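Local atomic coordinates of DNA polymerase III subunit beta (Deinococcus radiodurans, PDB entry 4TRT), a protein that probably tethers DNA polymerases and other proteins to DNA and makes them processive, as a ring-shaped head-to-tail homodimer that encircles the duplex. Residues A[172-180]-A[351-359]; A[311-320]-A[335-344]. All blocks are in the same frame, centred on the assembly; numbering follows the deposited sequence.

Contact 1 of 2, residues A[172-180]-A[351-359]; sequences GYRVAIRDF and GGYMAVMVT. Unlike the reference sequence in segment 351-359: Gly351 (reference Arg), Gly352 (reference Arg), Tyr353 (reference Val), Met354 (reference Tyr), Ala355 (reference Gly), Val356 (reference Gly), Met357 (reference His), Val358 (reference Gly), Thr359 (reference His).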
ATOM      1  N   GLY A 172       1.482 -23.608 -22.712  1.00 44.39           N
ATOM      2  CA  GLY A 172       1.940 -24.796 -23.456  1.00 45.53           C
ATOM      3  C   GLY A 172       2.572 -25.867 -22.572  1.00 44.98           C
ATOM      4  O   GLY A 172       2.784 -27.008 -23.010  1.00 46.50           O
ATOM      5  N   TYR A 173       2.876 -25.505 -21.327  1.00 44.48           N
ATOM      6  CA  TYR A 173       3.547 -26.405 -20.385  1.00 45.06           C
ATOM      7  C   TYR A 173       2.727 -26.520 -19.100  1.00 42.27           C
ATOM      8  O   TYR A 173       2.185 -27.601 -18.809  1.00 40.89           O
ATOM      9  CB  TYR A 173       4.963 -25.904 -20.085  1.00 46.55           C
ATOM     10  CG  TYR A 173       5.830 -25.769 -21.311  1.00 49.87           C
ATOM     11  CD1 TYR A 173       5.811 -24.602 -22.081  1.00 51.92           C
ATOM     12  CD2 TYR A 173       6.676 -26.800 -21.706  1.00 54.49           C
ATOM     13  CE1 TYR A 173       6.609 -24.471 -23.211  1.00 54.03           C
ATOM     14  CE2 TYR A 173       7.473 -26.680 -22.837  1.00 55.37           C
ATOM     15  CZ  TYR A 173       7.433 -25.518 -23.585  1.00 55.21           C
ATOM     16  OH  TYR A 173       8.234 -25.399 -24.697  1.00 57.56           O
ATOM     17  N   ARG A 174       2.619 -25.426 -18.340  1.00 39.30           N
ATOM     18  CA  ARG A 174       1.664 -25.417 -17.221  1.00 37.69           C
ATOM     19  C   ARG A 174       0.257 -25.111 -17.714  1.00 35.39           C
ATOM     20  O   ARG A 174       0.072 -24.446 -18.720  1.00 35.95           O
ATOM     21  CB  ARG A 174       2.064 -24.461 -16.104  1.00 38.65           C
ATOM     22  CG  ARG A 174       2.083 -22.994 -16.475  1.00 40.63           C
ATOM     23  CD  ARG A 174       2.475 -22.205 -15.248  1.00 42.22           C
ATOM     24  NE  ARG A 174       2.615 -20.775 -15.474  1.00 41.59           N
ATOM     25  CZ  ARG A 174       2.683 -19.872 -14.492  1.00 42.12           C
ATOM     26  NH1 ARG A 174       2.607 -20.244 -13.220  1.00 42.03           N
ATOM     27  NH2 ARG A 174       2.812 -18.586 -14.777  1.00 41.49           N
ATOM     28  N   VAL A 175      -0.729 -25.590 -16.959  1.00 35.44           N
ATOM     29  CA  VAL A 175      -2.127 -25.461 -17.308  1.00 34.17           C
ATOM     30  C   VAL A 175      -2.900 -25.185 -16.023  1.00 33.85           C
ATOM     31  O   VAL A 175      -2.581 -25.742 -14.960  1.00 33.47           O
ATOM     32  CB  VAL A 175      -2.687 -26.774 -17.921  1.00 36.35           C
ATOM     33  CG1 VAL A 175      -4.053 -26.503 -18.533  1.00 37.05           C
ATOM     34  CG2 VAL A 175      -1.729 -27.362 -18.961  1.00 37.66           C
ATOM     35  N   ALA A 176      -3.913 -24.335 -16.123  1.00 32.03           N
ATOM     36  CA  ALA A 176      -4.855 -24.108 -15.028  1.00 32.34           C
ATOM     37  C   ALA A 176      -6.253 -24.260 -15.606  1.00 33.02           C
ATOM     38  O   ALA A 176      -6.544 -23.713 -16.673  1.00 33.06           O
ATOM     39  CB  ALA A 176      -4.670 -22.722 -14.443  1.00 30.87           C
ATOM     40  N   ILE A 177      -7.090 -25.006 -14.888  1.00 33.69           N
ATOM     41  CA  ILE A 177      -8.453 -25.344 -15.297  1.00 35.39           C
ATOM     42  C   ILE A 177      -9.387 -25.135 -14.123  1.00 35.65           C
ATOM     43  O   ILE A 177      -9.057 -25.486 -12.987  1.00 35.20           O
ATOM     44  CB  ILE A 177      -8.537 -26.834 -15.702  1.00 37.32           C
ATOM     45  CG1 ILE A 177      -7.634 -27.127 -16.905  1.00 35.97           C
ATOM     46  CG2 ILE A 177      -9.985 -27.281 -15.976  1.00 39.72           C
ATOM     47  CD1 ILE A 177      -7.414 -28.605 -17.122  1.00 36.87           C
ATOM     48  N   ARG A 178     -10.547 -24.527 -14.374  1.00 35.07           N
ATOM     49  CA  ARG A 178     -11.628 -24.569 -13.409  1.00 36.42           C
ATOM     50  C   ARG A 178     -12.964 -24.817 -14.104  1.00 38.85           C
ATOM     51  O   ARG A 178     -13.318 -24.098 -15.040  1.00 37.09           O
ATOM     52  CB  ARG A 178     -11.692 -23.292 -12.580  1.00 37.60           C
ATOM     53  CG  ARG A 178     -12.677 -23.419 -11.416  1.00 41.17           C
ATOM     54  CD  ARG A 178     -12.165 -22.789 -10.137  1.00 42.30           C
ATOM     55  NE  ARG A 178     -12.968 -23.204  -8.990  1.00 43.91           N
ATOM     56  CZ  ARG A 178     -12.729 -22.847  -7.733  1.00 44.77           C
ATOM     57  NH1 ARG A 178     -11.695 -22.075  -7.432  1.00 44.11           N
ATOM     58  NH2 ARG A 178     -13.525 -23.288  -6.766  1.00 47.91           N
ATOM     59  N   ASP A 179     -13.662 -25.852 -13.651  1.00 42.15           N
ATOM     60  CA  ASP A 179     -15.025 -26.192 -14.082  1.00 45.77           C
ATOM     61  C   ASP A 179     -15.993 -25.488 -13.163  1.00 47.75           C
ATOM     62  O   ASP A 179     -15.736 -25.381 -11.962  1.00 49.60           O
ATOM     63  CB  ASP A 179     -15.268 -27.709 -13.985  1.00 47.57           C
ATOM     64  CG  ASP A 179     -14.535 -28.491 -15.059  1.00 48.97           C
ATOM     65  OD1 ASP A 179     -14.601 -28.095 -16.242  1.00 50.48           O
ATOM     66  OD2 ASP A 179     -13.866 -29.491 -14.737  1.00 51.79           O
ATOM     67  N   PHE A 180     -17.103 -25.006 -13.720  1.00 48.44           N
ATOM     68  CA  PHE A 180     -18.121 -24.324 -12.935  1.00 50.76           C
ATOM     69  C   PHE A 180     -19.531 -24.509 -13.542  1.00 52.38           C
ATOM     70  O   PHE A 180     -19.652 -24.788 -14.732  1.00 51.50           O
ATOM     71  CB  PHE A 180     -17.748 -22.840 -12.800  1.00 47.88           C
ATOM     72  CG  PHE A 180     -17.656 -22.102 -14.112  1.00 45.12           C
ATOM     73  CD1 PHE A 180     -16.516 -22.178 -14.892  1.00 44.02           C
ATOM     74  CD2 PHE A 180     -18.711 -21.307 -14.553  1.00 47.71           C
ATOM     75  CE1 PHE A 180     -16.429 -21.497 -16.099  1.00 43.73           C
ATOM     76  CE2 PHE A 180     -18.632 -20.619 -15.761  1.00 44.24           C
ATOM     77  CZ  PHE A 180     -17.488 -20.711 -16.533  1.00 43.44           C
ATOM     78  N   GLY A 351     -14.552 -28.661  -6.043  1.00 51.04           N
ATOM     79  CA  GLY A 351     -14.589 -27.235  -6.395  1.00 52.68           C
ATOM     80  C   GLY A 351     -14.311 -27.010  -7.879  1.00 50.74           C
ATOM     81  O   GLY A 351     -14.589 -25.943  -8.392  1.00 50.61           O
ATOM     82  N   GLY A 352     -13.740 -28.016  -8.552  1.00 45.57           N
ATOM     83  CA  GLY A 352     -13.563 -28.010  -9.986  1.00 45.78           C
ATOM     84  C   GLY A 352     -12.213 -27.509 -10.485  1.00 43.38           C
ATOM     85  O   GLY A 352     -12.032 -27.378 -11.696  1.00 45.98           O
ATOM     86  N   TYR A 353     -11.274 -27.242  -9.577  1.00 38.77           N
ATOM     87  CA  TYR A 353      -9.963 -26.642  -9.947  1.00 38.35           C
ATOM     88  C   TYR A 353      -8.867 -27.661 -10.104  1.00 37.54           C
ATOM     89  O   TYR A 353      -8.795 -28.601  -9.353  1.00 36.79           O
ATOM     90  CB  TYR A 353      -9.504 -25.607  -8.917  1.00 36.17           C
ATOM     91  CG  TYR A 353      -8.098 -25.065  -9.152  1.00 35.14           C
ATOM     92  CD1 TYR A 353      -7.840 -24.130 -10.153  1.00 35.92           C
ATOM     93  CD2 TYR A 353      -7.027 -25.500  -8.384  1.00 33.90           C
ATOM     94  CE1 TYR A 353      -6.553 -23.633 -10.355  1.00 35.11           C
ATOM     95  CE2 TYR A 353      -5.739 -25.010  -8.582  1.00 32.98           C
ATOM     96  CZ  TYR A 353      -5.512 -24.081  -9.574  1.00 32.67           C
ATOM     97  OH  TYR A 353      -4.242 -23.587  -9.762  1.00 33.60           O
ATOM     98  N   MET A 354      -7.969 -27.436 -11.064  1.00 37.28           N
ATOM     99  CA  MET A 354      -6.828 -28.307 -11.262  1.00 38.71           C
ATOM    100  C   MET A 354      -5.696 -27.501 -11.905  1.00 35.66           C
ATOM    101  O   MET A 354      -5.946 -26.722 -12.822  1.00 31.65           O
ATOM    102  CB  MET A 354      -7.275 -29.427 -12.191  1.00 44.11           C
ATOM    103  CG  MET A 354      -6.247 -30.462 -12.564  1.00 52.40           C
ATOM    104  SD  MET A 354      -6.881 -31.413 -13.969  1.00 55.79           S
ATOM    105  CE  MET A 354      -8.623 -31.515 -13.613  1.00 55.59           C
ATOM    106  N   ALA A 355      -4.485 -27.710 -11.415  1.00 33.55           N
ATOM    107  CA  ALA A 355      -3.277 -27.115 -11.986  1.00 35.31           C
ATOM    108  C   ALA A 355      -2.376 -28.247 -12.474  1.00 35.23           C
ATOM    109  O   ALA A 355      -2.211 -29.252 -11.782  1.00 32.87           O
ATOM    110  CB  ALA A 355      -2.532 -26.284 -10.952  1.00 33.07           C
ATOM    111  N   VAL A 356      -1.799 -28.076 -13.662  1.00 35.98           N
ATOM    112  CA  VAL A 356      -0.755 -28.959 -14.143  1.00 36.29           C
ATOM    113  C   VAL A 356       0.540 -28.169 -14.117  1.00 37.05           C
ATOM    114  O   VAL A 356       0.606 -27.046 -14.642  1.00 35.76           O
ATOM    115  CB  VAL A 356      -1.031 -29.469 -15.570  1.00 37.60           C
ATOM    116  CG1 VAL A 356       0.134 -30.334 -16.083  1.00 37.86           C
ATOM    117  CG2 VAL A 356      -2.341 -30.240 -15.604  1.00 39.79           C
ATOM    118  N   MET A 357       1.544 -28.760 -13.483  1.00 36.86           N
ATOM    119  CA  MET A 357       2.866 -28.171 -13.319  1.00 42.50           C
ATOM    120  C   MET A 357       3.898 -29.024 -14.022  1.00 40.76           C
ATOM    121  O   MET A 357       3.854 -30.248 -13.910  1.00 39.19           O
ATOM    122  CB  MET A 357       3.240 -28.213 -11.841  1.00 45.41           C
ATOM    123  CG  MET A 357       2.549 -27.184 -10.976  1.00 49.07           C
ATOM    124  SD  MET A 357       3.576 -25.762 -10.593  1.00 46.56           S
ATOM    125  CE  MET A 357       5.290 -26.274 -10.755  1.00 49.22           C
ATOM    126  N   VAL A 358       4.840 -28.390 -14.702  1.00 40.88           N
ATOM    127  CA  VAL A 358       6.008 -29.073 -15.225  1.00 39.70           C
ATOM    128  C   VAL A 358       7.179 -28.951 -14.251  1.00 38.83           C
ATOM    129  O   VAL A 358       7.226 -28.017 -13.459  1.00 36.34           O
ATOM    130  CB  VAL A 358       6.406 -28.512 -16.603  1.00 44.25           C
ATOM    131  CG1 VAL A 358       5.225 -28.649 -17.573  1.00 42.41           C
ATOM    132  CG2 VAL A 358       6.893 -27.064 -16.510  1.00 40.33           C
ATOM    133  N   THR A 359       8.097 -29.922 -14.288  1.00 40.83           N
ATOM    134  CA  THR A 359       9.316 -29.872 -13.465  1.00 39.45           C
ATOM    135  C   THR A 359      10.378 -28.995 -14.153  1.00 42.93           C
ATOM    136  O   THR A 359      10.287 -28.739 -15.352  1.00 42.29           O
ATOM    137  CB  THR A 359       9.888 -31.292 -13.194  1.00 40.37           C
ATOM    138  OG1 THR A 359      10.134 -31.975 -14.425  1.00 41.35           O
ATOM    139  CG2 THR A 359       8.928 -32.116 -12.355  1.00 37.67           C
TER

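Contact 2 of 2, residues A[311-320]-A[335-344]; sequences MSLAFNARHV and FSGSTSPAIF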
ATOM      1  N   MET A 311      10.196 -39.889  -3.923  1.00 40.51           N
ATOM      2  CA  MET A 311      10.401 -39.143  -5.152  1.00 40.31           C
ATOM      3  C   MET A 311      11.029 -37.791  -4.857  1.00 40.51           C
ATOM      4  O   MET A 311      10.700 -37.140  -3.857  1.00 37.66           O
ATOM      5  CB  MET A 311       9.078 -38.950  -5.912  1.00 38.92           C
ATOM      6  CG  MET A 311       9.270 -38.618  -7.376  1.00 40.44           C
ATOM      7  SD  MET A 311       7.725 -38.526  -8.322  1.00 40.47           S
ATOM      8  CE  MET A 311       7.312 -40.256  -8.560  1.00 40.41           C
ATOM      9  N   SER A 312      11.929 -37.388  -5.748  1.00 40.69           N
ATOM     10  CA  SER A 312      12.577 -36.097  -5.689  1.00 40.82           C
ATOM     11  C   SER A 312      12.306 -35.320  -6.970  1.00 40.10           C
ATOM     12  O   SER A 312      12.593 -35.803  -8.075  1.00 40.46           O
ATOM     13  CB  SER A 312      14.082 -36.264  -5.512  1.00 44.39           C
ATOM     14  OG  SER A 312      14.652 -34.988  -5.277  1.00 48.93           O
ATOM     15  N   LEU A 313      11.740 -34.129  -6.818  1.00 37.95           N
ATOM     16  CA  LEU A 313      11.371 -33.289  -7.951  1.00 38.21           C
ATOM     17  C   LEU A 313      11.861 -31.862  -7.722  1.00 38.73           C
ATOM     18  O   LEU A 313      12.135 -31.472  -6.583  1.00 39.32           O
ATOM     19  CB  LEU A 313       9.849 -33.275  -8.146  1.00 36.67           C
ATOM     20  CG  LEU A 313       9.093 -34.605  -8.143  1.00 37.22           C
ATOM     21  CD1 LEU A 313       8.478 -34.868  -6.773  1.00 35.70           C
ATOM     22  CD2 LEU A 313       8.034 -34.638  -9.237  1.00 35.64           C
ATOM     23  N   ALA A 314      11.989 -31.107  -8.811  1.00 37.06           N
ATOM     24  CA  ALA A 314      12.377 -29.699  -8.765  1.00 37.24           C
ATOM     25  C   ALA A 314      11.346 -28.878  -9.515  1.00 36.59           C
ATOM     26  O   ALA A 314      11.001 -29.206 -10.660  1.00 36.38           O
ATOM     27  CB  ALA A 314      13.751 -29.508  -9.410  1.00 38.02           C
ATOM     28  N   PHE A 315      10.880 -27.805  -8.879  1.00 36.43           N
ATOM     29  CA  PHE A 315       9.873 -26.900  -9.428  1.00 36.29           C
ATOM     30  C   PHE A 315      10.281 -25.423  -9.287  1.00 36.83           C
ATOM     31  O   PHE A 315      11.005 -25.051  -8.367  1.00 35.99           O
ATOM     32  CB  PHE A 315       8.534 -27.063  -8.681  1.00 35.39           C
ATOM     33  CG  PHE A 315       7.863 -28.403  -8.877  1.00 35.30           C
ATOM     34  CD1 PHE A 315       7.269 -28.732 -10.082  1.00 36.18           C
ATOM     35  CD2 PHE A 315       7.814 -29.327  -7.851  1.00 36.04           C
ATOM     36  CE1 PHE A 315       6.647 -29.965 -10.260  1.00 37.10           C
ATOM     37  CE2 PHE A 315       7.202 -30.565  -8.022  1.00 35.46           C
ATOM     38  CZ  PHE A 315       6.609 -30.884  -9.225  1.00 35.24           C
ATOM     39  N   ASN A 316       9.751 -24.590 -10.178  1.00 37.54           N
ATOM     40  CA  ASN A 316       9.752 -23.130 -10.009  1.00 39.00           C
ATOM     41  C   ASN A 316       8.811 -22.792  -8.844  1.00 38.89           C
ATOM     42  O   ASN A 316       7.579 -22.922  -8.980  1.00 36.21           O
ATOM     43  CB  ASN A 316       9.280 -22.482 -11.328  1.00 39.10           C
ATOM     44  CG  ASN A 316       9.315 -20.962 -11.316  1.00 39.49           C
ATOM     45  OD1 ASN A 316       9.093 -20.302 -10.295  1.00 40.93           O
ATOM     46  ND2 ASN A 316       9.578 -20.399 -12.477  1.00 41.20           N
ATOM     47  N   ALA A 317       9.381 -22.357  -7.712  1.00 37.48           N
ATOM     48  CA  ALA A 317       8.573 -22.030  -6.517  1.00 38.12           C
ATOM     49  C   ALA A 317       7.461 -20.999  -6.776  1.00 37.95           C
ATOM     50  O   ALA A 317       6.379 -21.084  -6.183  1.00 37.77           O
ATOM     51  CB  ALA A 317       9.461 -21.550  -5.365  1.00 35.65           C
ATOM     52  N   ARG A 318       7.716 -20.025  -7.629  1.00 39.14           N
ATOM     53  CA  ARG A 318       6.700 -19.027  -7.948  1.00 42.82           C
ATOM     54  C   ARG A 318       5.512 -19.681  -8.661  1.00 41.28           C
ATOM     55  O   ARG A 318       4.354 -19.372  -8.370  1.00 40.73           O
ATOM     56  CB  ARG A 318       7.262 -17.883  -8.819  1.00 47.21           C
ATOM     57  CG  ARG A 318       6.172 -16.881  -9.227  1.00 53.78           C
ATOM     58  CD  ARG A 318       6.728 -15.638  -9.905  1.00 61.63           C
ATOM     59  NE  ARG A 318       7.683 -14.894  -9.075  1.00 68.05           N
ATOM     60  CZ  ARG A 318       7.365 -14.064  -8.077  1.00 72.73           C
ATOM     61  NH1 ARG A 318       6.096 -13.858  -7.732  1.00 75.24           N
ATOM     62  NH2 ARG A 318       8.332 -13.441  -7.403  1.00 73.88           N
ATOM     63  N   HIS A 319       5.806 -20.580  -9.596  1.00 40.07           N
ATOM     64  CA  HIS A 319       4.746 -21.328 -10.294  1.00 39.63           C
ATOM     65  C   HIS A 319       4.022 -22.254  -9.355  1.00 36.91           C
ATOM     66  O   HIS A 319       2.825 -22.471  -9.500  1.00 36.20           O
ATOM     67  CB  HIS A 319       5.300 -22.046 -11.521  1.00 39.35           C
ATOM     68  CG  HIS A 319       5.808 -21.082 -12.585  1.00 40.55           C
ATOM     69  ND1 HIS A 319       6.209 -21.482 -13.806  1.00 39.80           N
ATOM     70  CD2 HIS A 319       5.958 -19.687 -12.561  1.00 41.90           C
ATOM     71  CE1 HIS A 319       6.605 -20.409 -14.521  1.00 42.06           C
ATOM     72  NE2 HIS A 319       6.446 -19.309 -13.759  1.00 42.59           N
ATOM     73  N   VAL A 320       4.726 -22.777  -8.359  1.00 36.14           N
ATOM     74  CA  VAL A 320       4.106 -23.630  -7.341  1.00 34.23           C
ATOM     75  C   VAL A 320       3.065 -22.820  -6.567  1.00 34.23           C
ATOM     76  O   VAL A 320       1.927 -23.266  -6.384  1.00 33.03           O
ATOM     77  CB  VAL A 320       5.144 -24.250  -6.371  1.00 32.65           C
ATOM     78  CG1 VAL A 320       4.444 -24.824  -5.149  1.00 31.34           C
ATOM     79  CG2 VAL A 320       5.961 -25.337  -7.065  1.00 32.64           C
ATOM     80  N   PHE A 335       1.859 -36.998  -8.732  1.00 32.27           N
ATOM     81  CA  PHE A 335       3.125 -36.990  -9.445  1.00 33.53           C
ATOM     82  C   PHE A 335       3.193 -38.146 -10.427  1.00 36.08           C
ATOM     83  O   PHE A 335       2.820 -39.281 -10.086  1.00 35.30           O
ATOM     84  CB  PHE A 335       4.280 -37.108  -8.454  1.00 33.51           C
ATOM     85  CG  PHE A 335       4.341 -35.995  -7.474  1.00 34.05           C
ATOM     86  CD1 PHE A 335       4.660 -34.709  -7.886  1.00 34.06           C
ATOM     87  CD2 PHE A 335       4.070 -36.225  -6.128  1.00 34.83           C
ATOM     88  CE1 PHE A 335       4.741 -33.675  -6.972  1.00 35.20           C
ATOM     89  CE2 PHE A 335       4.124 -35.189  -5.215  1.00 34.38           C
ATOM     90  CZ  PHE A 335       4.471 -33.913  -5.641  1.00 34.53           C
ATOM     91  N   SER A 336       3.630 -37.855 -11.649  1.00 35.23           N
ATOM     92  CA  SER A 336       3.761 -38.883 -12.664  1.00 37.49           C
ATOM     93  C   SER A 336       5.196 -39.413 -12.748  1.00 38.79           C
ATOM     94  O   SER A 336       5.438 -40.380 -13.448  1.00 39.66           O
ATOM     95  CB  SER A 336       3.284 -38.374 -14.024  1.00 38.08           C
ATOM     96  OG  SER A 336       4.095 -37.318 -14.516  1.00 38.10           O
ATOM     97  N   GLY A 337       6.135 -38.772 -12.052  1.00 38.61           N
ATOM     98  CA  GLY A 337       7.557 -39.105 -12.182  1.00 40.54           C
ATOM     99  C   GLY A 337       8.444 -37.927 -11.802  1.00 41.20           C
ATOM    100  O   GLY A 337       7.979 -36.771 -11.740  1.00 38.90           O
ATOM    101  N   SER A 338       9.718 -38.202 -11.533  1.00 38.63           N
ATOM    102  CA  SER A 338      10.608 -37.170 -10.969  1.00 40.71           C
ATOM    103  C   SER A 338      10.850 -36.007 -11.921  1.00 42.02           C
ATOM    104  O   SER A 338      11.082 -34.889 -11.472  1.00 43.74           O
ATOM    105  CB  SER A 338      11.946 -37.758 -10.541  1.00 41.18           C
ATOM    106  OG  SER A 338      12.579 -38.311 -11.657  1.00 45.30           O
ATOM    107  N   THR A 339      10.756 -36.257 -13.229  1.00 41.43           N
ATOM    108  CA  THR A 339      10.951 -35.196 -14.217  1.00 42.34           C
ATOM    109  C   THR A 339       9.781 -35.064 -15.198  1.00 42.48           C
ATOM    110  O   THR A 339       9.963 -34.574 -16.297  1.00 42.53           O
ATOM    111  CB  THR A 339      12.266 -35.426 -15.005  1.00 44.61           C
ATOM    112  OG1 THR A 339      12.165 -36.634 -15.768  1.00 43.79           O
ATOM    113  CG2 THR A 339      13.458 -35.560 -14.027  1.00 44.65           C
ATOM    114  N   SER A 340       8.574 -35.469 -14.802  1.00 39.53           N
ATOM    115  CA  SER A 340       7.412 -35.346 -15.684  1.00 40.36           C
ATOM    116  C   SER A 340       6.288 -34.604 -14.952  1.00 37.52           C
ATOM    117  O   SER A 340       6.420 -34.294 -13.766  1.00 34.57           O
ATOM    118  CB  SER A 340       6.975 -36.718 -16.235  1.00 43.97           C
ATOM    119  OG  SER A 340       6.760 -37.643 -15.200  1.00 47.47           O
ATOM    120  N   PRO A 341       5.216 -34.236 -15.678  1.00 36.94           N
ATOM    121  CA  PRO A 341       4.342 -33.239 -15.050  1.00 36.43           C
ATOM    122  C   PRO A 341       3.547 -33.764 -13.838  1.00 34.86           C
ATOM    123  O   PRO A 341       3.366 -34.981 -13.662  1.00 34.65           O
ATOM    124  CB  PRO A 341       3.424 -32.799 -16.201  1.00 38.30           C
ATOM    125  CG  PRO A 341       4.196 -33.116 -17.457  1.00 39.58           C
ATOM    126  CD  PRO A 341       4.935 -34.384 -17.124  1.00 40.26           C
ATOM    127  N   ALA A 342       3.126 -32.830 -13.006  1.00 33.37           N
ATOM    128  CA  ALA A 342       2.363 -33.106 -11.795  1.00 34.26           C
ATOM    129  C   ALA A 342       1.027 -32.383 -11.838  1.00 33.36           C
ATOM    130  O   ALA A 342       0.887 -31.379 -12.530  1.00 34.02           O
ATOM    131  CB  ALA A 342       3.151 -32.657 -10.576  1.00 32.32           C
ATOM    132  N   ILE A 343       0.058 -32.879 -11.069  1.00 34.84           N
ATOM    133  CA  ILE A 343      -1.237 -32.210 -10.908  1.00 33.60           C
ATOM    134  C   ILE A 343      -1.370 -31.788  -9.444  1.00 34.80           C
ATOM    135  O   ILE A 343      -1.112 -32.591  -8.545  1.00 35.85           O
ATOM    136  CB  ILE A 343      -2.411 -33.128 -11.305  1.00 35.14           C
ATOM    137  CG1 ILE A 343      -2.345 -33.501 -12.792  1.00 35.45           C
ATOM    138  CG2 ILE A 343      -3.747 -32.469 -11.003  1.00 32.09           C
ATOM    139  CD1 ILE A 343      -3.300 -34.628 -13.159  1.00 36.80           C
ATOM    140  N   PHE A 344      -1.724 -30.515  -9.218  1.00 33.89           N
ATOM    141  CA  PHE A 344      -2.082 -30.013  -7.901  1.00 35.05           C
ATOM    142  C   PHE A 344      -3.571 -29.665  -7.921  1.00 31.81           C
ATOM    143  O   PHE A 344      -4.057 -29.013  -8.844  1.00 32.58           O
ATOM    144  CB  PHE A 344      -1.290 -28.758  -7.507  1.00 35.51           C
ATOM    145  CG  PHE A 344       0.211 -28.926  -7.467  1.00 36.31           C
ATOM    146  CD1 PHE A 344       0.823 -30.169  -7.541  1.00 36.93           C
ATOM    147  CD2 PHE A 344       1.011 -27.803  -7.270  1.00 37.83           C
ATOM    148  CE1 PHE A 344       2.193 -30.282  -7.492  1.00 37.40           C
ATOM    149  CE2 PHE A 344       2.383 -27.905  -7.187  1.00 38.52           C
ATOM    150  CZ  PHE A 344       2.980 -29.149  -7.320  1.00 38.92           C
TER
HETATM  151  O   HOH W   1      12.527 -32.705 -11.233  1.00 36.35           O

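Contact 1 of 2, residues A[172-180]-A[351-359]
Val175 and Val356 sit opposite each other as an antiparallel hydrogen-bonded pair, and they show how two domains can share one continuous sheet. Val356 N reaches Val175 O at 2.8 Å, and Val175 N returns a bond to Val356 O at 3.0 Å. The two side chains run alongside one another on the same face of the sheet, their CB atoms 3.9 Å apart. Two residues on, Ile177 and Met354 repeat the reciprocal pairing; here Ile177 N approaches Met354 O almost straight on (C=O...N angle 169°). On this same face the sulfur of Met354 meets Ile177 CD1 more loosely, at 4.3 Å. This middle is the tight part, whereas the ends are looser and more exposed, above all at Tyr173 and Gly351. At one end Tyr173 rests its CB on Val358 CG1 at 3.7 Å. At the other, Asp179 N still binds Gly352 O, and Arg178 reaches Gly351. The arginine's CG is anti to the backbone N (chi1 -171°) and its chain bends at chi2, which carries CD past Tyr353 CB and brings NE to Gly351 O at 3.2 Å. That bond is bent, NH2 adds only a weak one, and NH1 turns to Ser139. Replacing Arg178 by alanine removes the guanidinium, which would probably leave Gly351 O without its side-chain donors and Ser139 without this partner. The pair of strands joins the central domain, through neighbouring strand 164-170, to the C-terminal domain, through strand 342-346; helix 130-140 packs on Ala176 and Tyr353, and helix 317-324 on Ala355.

Contact 2 of 2, residues A[311-320]-A[335-344]
One water bridges Ala314 and Ser338, accepting from Ala314 N at 3.0 Å and donating to Ser338 O at 2.6 Å. Ser338 belongs to a type I beta turn, Gly337 to Ser340, in the loop joining antiparallel strands 330-335 and 342-346 of the C-terminal domain. No direct hydrogen bond crosses between the two segments, so apart from the water the contact is a worked case of apolar closure, in which a strand of one sheet covers the hairpin of another. Phe335 is enclosed from several directions. Leu313 CD1 lies over one face, 4.1 Å from the ring centroid in a CH-pi contact, while CD2, the other branch, touches Phe335 CD1 at the rim. Met311 SD stands obliquely to the ring in a Met-aromatic contact and comes within 3.7 Å of Phe335 CB; the methionine chain, extended through chi2, turns at chi3 (-77°) and lays CE against Gly337. Phe315 points its CZ at the Phe335 edge, meeting CE1 at 4.0 Å, and touches Ala342 CB with the same atom. A T-shaped pair follows: Phe344 turns an edge to the face of Phe315, the planes 71° apart. At the end of the strand, Asn316 N-caps helix 317-324, its OD1 taking weak bonds from Arg318 N and His319 N and another bond from Asn274. Phe278 adds a further edge-to-face contact to Phe315, and Leu248 packs on both Met311 and Phe335. Within the loop, Ser336 OG donates to Pro341 O over 2.6 Å, on a lone pair in the carbonyl plane.

Both contacts involve the same antiparallel sheet, which runs across the two domains, but in different ways. Contact 1 is a lateral, antiparallel strand pairing inside it, only partly buried, held chiefly by backbone bonds and looser at its ends. Contact 2 lies farther from the chain's centre yet is the more buried; it packs side chains between that sheet and the one bordered by strand 310-316, with aromatic rings and a water in place of strand pairing. Strands 342-346 and 353-357 are neighbours, with probable bonds from Ala342 N to Met357 O and from Phe344 N to Ala355 O. Met357, turned away from segment 172-180, packs instead on Phe315, Val320 and Phe344, which ties the domain seam to the interior of the C-terminal domain.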